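Long-range contact in probable sugar ABC transporter, sugar-binding protein (PDB 2W7Y), which binds the blood group A-trisaccharide and probably delivers such glycans to an ABC transporter for uptake by Streptococcus pneumoniae: residues G160-D166 with S292-Y298. Residues are numbered along the deposited sequence; the frame is centred on the assembly and turned at random.
Sequences GLWYNKD and SLAPGIY
Leu161 and Tyr163 pair with Gly296 and Ala294 as the two hydrogen-bonded pairs of an antiparallel ladder, the segments of strands 161-164 and 293-296 running at 143° to each other. Four backbone bonds hold the pairs, among them Leu161 N to Gly296 O at 2.7 Å, and a fifth, from Lys165 N to Ser292 O, carries the pairing on to the first turn of helix 165-171. Pro295 has no N-H to give, but it sits in a non-hydrogen-bonded pair with Trp162, where none is needed.

The Trp162 side chain, about 8 Å from the bound N-acetylgalactosamine, can be traced outward. CB passes Ala294 O; chi1 of -59° puts CG beside the backbone N, and chi2 of 89° turns the indole toward Pro295. CE3 reaches Pro295 N at 3.5 Å, CZ3 meets Pro295 CD, and CH2, at the tip, comes near Pro295 CB, which lies over the six-membered ring, 4.2 Å from its centroid, in a CH-pi contact. At the other side of the indole NE1 donates to Gly280 O, while Ile370 and Ala374 of helix 366-379 also touch the Trp162 side chain.

On the other face of the sheet, the Tyr163 ring brings CE1 to 3.7 Å from Ala294 CB and has Pro295 O at its edge, in plane. Leu161 sets CD2 against the Gly296 backbone and CD1 over the face of Tyr298, 3.9 Å from the ring centroid.

At the helix start, Asn164 is the N-cap, its OD1 accepting a hydrogen bond from Ile167 N and a weak one from Asp166 N. Ser292 OG donates to Asp166 OD2 at 2.6 Å, approaching from above the carboxylate plane. Backbone bonds thus fix the register of the two strands, and apolar contacts on both sheet faces and the Ser292-Asp166 bond add to it.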
ATOM      1  N   GLY A 160       4.821   2.015  -7.491  1.00 23.63           N
ATOM      2  CA  GLY A 160       5.999   1.561  -8.220  1.00 23.10           C
ATOM      3  C   GLY A 160       7.139   1.418  -7.229  1.00 22.88           C
ATOM      4  O   GLY A 160       6.977   0.825  -6.160  1.00 22.65           O
ATOM      5  N   LEU A 161       8.300   1.965  -7.571  1.00 22.75           N
ATOM      6  CA  LEU A 161       9.419   1.982  -6.635  1.00 22.82           C
ATOM      7  C   LEU A 161      10.240   3.269  -6.787  1.00 22.71           C
ATOM      8  O   LEU A 161       9.942   4.100  -7.655  1.00 22.39           O
ATOM      9  CB  LEU A 161      10.259   0.686  -6.756  1.00 22.80           C
ATOM     10  CG  LEU A 161      11.441   0.380  -7.701  1.00 23.11           C
ATOM     11  CD1 LEU A 161      11.418  -1.095  -8.109  1.00 22.87           C
ATOM     12  CD2 LEU A 161      11.521   1.238  -8.937  1.00 22.50           C
ATOM     13  N   TRP A 162      11.247   3.440  -5.932  1.00 22.61           N
ATOM     14  CA  TRP A 162      12.129   4.602  -6.004  1.00 22.72           C
ATOM     15  C   TRP A 162      13.586   4.169  -6.068  1.00 22.77           C
ATOM     16  O   TRP A 162      13.963   3.162  -5.473  1.00 22.88           O
ATOM     17  CB  TRP A 162      11.900   5.541  -4.819  1.00 22.54           C
ATOM     18  CG  TRP A 162      10.486   6.047  -4.726  1.00 22.65           C
ATOM     19  CD1 TRP A 162       9.443   5.453  -4.070  1.00 22.26           C
ATOM     20  CD2 TRP A 162       9.962   7.248  -5.307  1.00 22.61           C
ATOM     21  NE1 TRP A 162       8.306   6.210  -4.204  1.00 22.29           N
ATOM     22  CE2 TRP A 162       8.593   7.314  -4.962  1.00 22.80           C
ATOM     23  CE3 TRP A 162      10.517   8.277  -6.084  1.00 22.44           C
ATOM     24  CZ2 TRP A 162       7.766   8.371  -5.371  1.00 22.91           C
ATOM     25  CZ3 TRP A 162       9.698   9.322  -6.492  1.00 22.33           C
ATOM     26  CH2 TRP A 162       8.337   9.363  -6.131  1.00 22.67           C
ATOM     27  N   TYR A 163      14.399   4.927  -6.797  1.00 22.75           N
ATOM     28  CA  TYR A 163      15.816   4.606  -6.931  1.00 22.85           C
ATOM     29  C   TYR A 163      16.693   5.855  -6.944  1.00 22.99           C
ATOM     30  O   TYR A 163      16.246   6.935  -7.346  1.00 22.92           O
ATOM     31  CB  TYR A 163      16.066   3.741  -8.174  1.00 22.85           C
ATOM     32  CG  TYR A 163      16.118   4.500  -9.483  1.00 22.78           C
ATOM     33  CD1 TYR A 163      14.948   4.930 -10.109  1.00 22.57           C
ATOM     34  CD2 TYR A 163      17.341   4.772 -10.104  1.00 22.74           C
ATOM     35  CE1 TYR A 163      14.991   5.621 -11.314  1.00 22.79           C
ATOM     36  CE2 TYR A 163      17.395   5.464 -11.310  1.00 22.88           C
ATOM     37  CZ  TYR A 163      16.217   5.888 -11.907  1.00 22.70           C
ATOM     38  OH  TYR A 163      16.265   6.567 -13.097  1.00 22.85           O
ATOM     39  N   ASN A 164      17.932   5.696  -6.484  1.00 22.95           N
ATOM     40  CA  ASN A 164      18.917   6.769  -6.499  1.00 22.87           C
ATOM     41  C   ASN A 164      19.685   6.770  -7.818  1.00 22.93           C
ATOM     42  O   ASN A 164      20.478   5.861  -8.085  1.00 22.91           O
ATOM     43  CB  ASN A 164      19.874   6.639  -5.308  1.00 22.85           C
ATOM     44  CG  ASN A 164      20.746   7.872  -5.107  1.00 22.67           C
ATOM     45  OD1 ASN A 164      21.376   8.368  -6.039  1.00 22.51           O
ATOM     46  ND2 ASN A 164      20.793   8.363  -3.876  1.00 22.55           N
ATOM     47  N   LYS A 165      19.447   7.800  -8.630  1.00 22.91           N
ATOM     48  CA  LYS A 165      20.070   7.938  -9.953  1.00 22.95           C
ATOM     49  C   LYS A 165      21.600   8.007  -9.898  1.00 22.97           C
ATOM     50  O   LYS A 165      22.279   7.481 -10.785  1.00 23.00           O
ATOM     51  CB  LYS A 165      19.520   9.162 -10.691  1.00 22.84           C
ATOM     52  CG  LYS A 165      18.012   9.133 -10.944  1.00 22.99           C
ATOM     53  CD  LYS A 165      17.537  10.385 -11.682  1.00 23.15           C
ATOM     54  CE  LYS A 165      17.500  11.598 -10.761  1.00 23.45           C
ATOM     55  NZ  LYS A 165      17.243  12.862 -11.499  1.00 23.97           N
ATOM     56  N   ASP A 166      22.129   8.650  -8.858  1.00 23.00           N
ATOM     57  CA  ASP A 166      23.578   8.840  -8.702  1.00 23.10           C
ATOM     58  C   ASP A 166      24.312   7.549  -8.346  1.00 23.02           C
ATOM     59  O   ASP A 166      25.367   7.260  -8.910  1.00 23.06           O
ATOM     60  CB  ASP A 166      23.888   9.923  -7.661  1.00 23.05           C
ATOM     61  CG  ASP A 166      23.370  11.294  -8.063  1.00 23.34           C
ATOM     62  OD1 ASP A 166      23.024  11.494  -9.248  1.00 23.24           O
ATOM     63  OD2 ASP A 166      23.313  12.183  -7.183  1.00 24.08           O
ATOM     64  N   SER A 292      18.208  13.491  -6.327  1.00 23.20           N
ATOM     65  CA  SER A 292      18.932  12.335  -6.860  1.00 23.11           C
ATOM     66  C   SER A 292      18.037  11.119  -7.057  1.00 23.27           C
ATOM     67  O   SER A 292      18.378  10.205  -7.804  1.00 23.46           O
ATOM     68  CB  SER A 292      20.102  11.962  -5.946  1.00 23.06           C
ATOM     69  OG  SER A 292      21.125  12.943  -5.994  1.00 23.16           O
ATOM     70  N   LEU A 293      16.894  11.101  -6.385  1.00 23.32           N
ATOM     71  CA  LEU A 293      16.039   9.926  -6.408  1.00 23.45           C
ATOM     72  C   LEU A 293      14.800  10.077  -7.301  1.00 23.35           C
ATOM     73  O   LEU A 293      14.175  11.142  -7.368  1.00 23.22           O
ATOM     74  CB  LEU A 293      15.704   9.458  -4.981  1.00 23.63           C
ATOM     75  CG  LEU A 293      15.477  10.542  -3.933  1.00 23.77           C
ATOM     76  CD1 LEU A 293      14.073  11.000  -4.104  1.00 24.49           C
ATOM     77  CD2 LEU A 293      15.707  10.065  -2.504  1.00 23.48           C
ATOM     78  N   ALA A 294      14.473   8.998  -8.001  1.00 23.13           N
ATOM     79  CA  ALA A 294      13.487   9.040  -9.061  1.00 23.09           C
ATOM     80  C   ALA A 294      12.503   7.865  -8.984  1.00 23.11           C
ATOM     81  O   ALA A 294      12.822   6.811  -8.426  1.00 23.13           O
ATOM     82  CB  ALA A 294      14.189   9.071 -10.414  1.00 22.96           C
ATOM     83  N   PRO A 295      11.287   8.053  -9.526  1.00 23.11           N
ATOM     84  CA  PRO A 295      10.362   6.924  -9.600  1.00 23.08           C
ATOM     85  C   PRO A 295      10.706   5.928 -10.714  1.00 23.09           C
ATOM     86  O   PRO A 295      11.211   6.310 -11.769  1.00 23.12           O
ATOM     87  CB  PRO A 295       9.013   7.591  -9.878  1.00 23.07           C
ATOM     88  CG  PRO A 295       9.343   8.874 -10.537  1.00 23.17           C
ATOM     89  CD  PRO A 295      10.694   9.301 -10.045  1.00 22.95           C
ATOM     90  N   GLY A 296      10.432   4.655 -10.452  1.00 22.93           N
ATOM     91  CA  GLY A 296      10.493   3.615 -11.462  1.00 22.92           C
ATOM     92  C   GLY A 296       9.470   2.558 -11.119  1.00 22.94           C
ATOM     93  O   GLY A 296       8.725   2.703 -10.153  1.00 23.15           O
ATOM     94  N   ILE A 297       9.426   1.490 -11.904  1.00 23.08           N
ATOM     95  CA  ILE A 297       8.576   0.342 -11.578  1.00 23.00           C
ATOM     96  C   ILE A 297       9.393  -0.950 -11.595  1.00 22.97           C
ATOM     97  O   ILE A 297      10.612  -0.917 -11.775  1.00 23.01           O
ATOM     98  CB  ILE A 297       7.298   0.247 -12.478  1.00 23.04           C
ATOM     99  CG1 ILE A 297       7.663   0.206 -13.970  1.00 23.18           C
ATOM    100  CG2 ILE A 297       6.329   1.394 -12.166  1.00 23.00           C
ATOM    101  CD1 ILE A 297       6.520  -0.178 -14.882  1.00 22.71           C
ATOM    102  N   TYR A 298       8.711  -2.076 -11.414  1.00 23.00           N
ATOM    103  CA  TYR A 298       9.349  -3.373 -11.211  1.00 23.05           C
ATOM    104  C   TYR A 298       9.679  -4.076 -12.532  1.00 23.11           C
ATOM    105  O   TYR A 298       9.093  -3.738 -13.564  1.00 23.23           O
ATOM    106  CB  TYR A 298       8.457  -4.240 -10.312  1.00 23.03           C
ATOM    107  CG  TYR A 298       8.218  -3.619  -8.951  1.00 22.71           C
ATOM    108  CD1 TYR A 298       9.007  -3.969  -7.856  1.00 22.59           C
ATOM    109  CD2 TYR A 298       7.220  -2.661  -8.766  1.00 22.63           C
ATOM    110  CE1 TYR A 298       8.794  -3.391  -6.606  1.00 22.86           C
ATOM    111  CE2 TYR A 298       7.002  -2.079  -7.529  1.00 22.69           C
ATOM    112  CZ  TYR A 298       7.791  -2.444  -6.453  1.00 23.00           C
ATOM    113  OH  TYR A 298       7.577  -1.858  -5.226  1.00 22.89           O
TER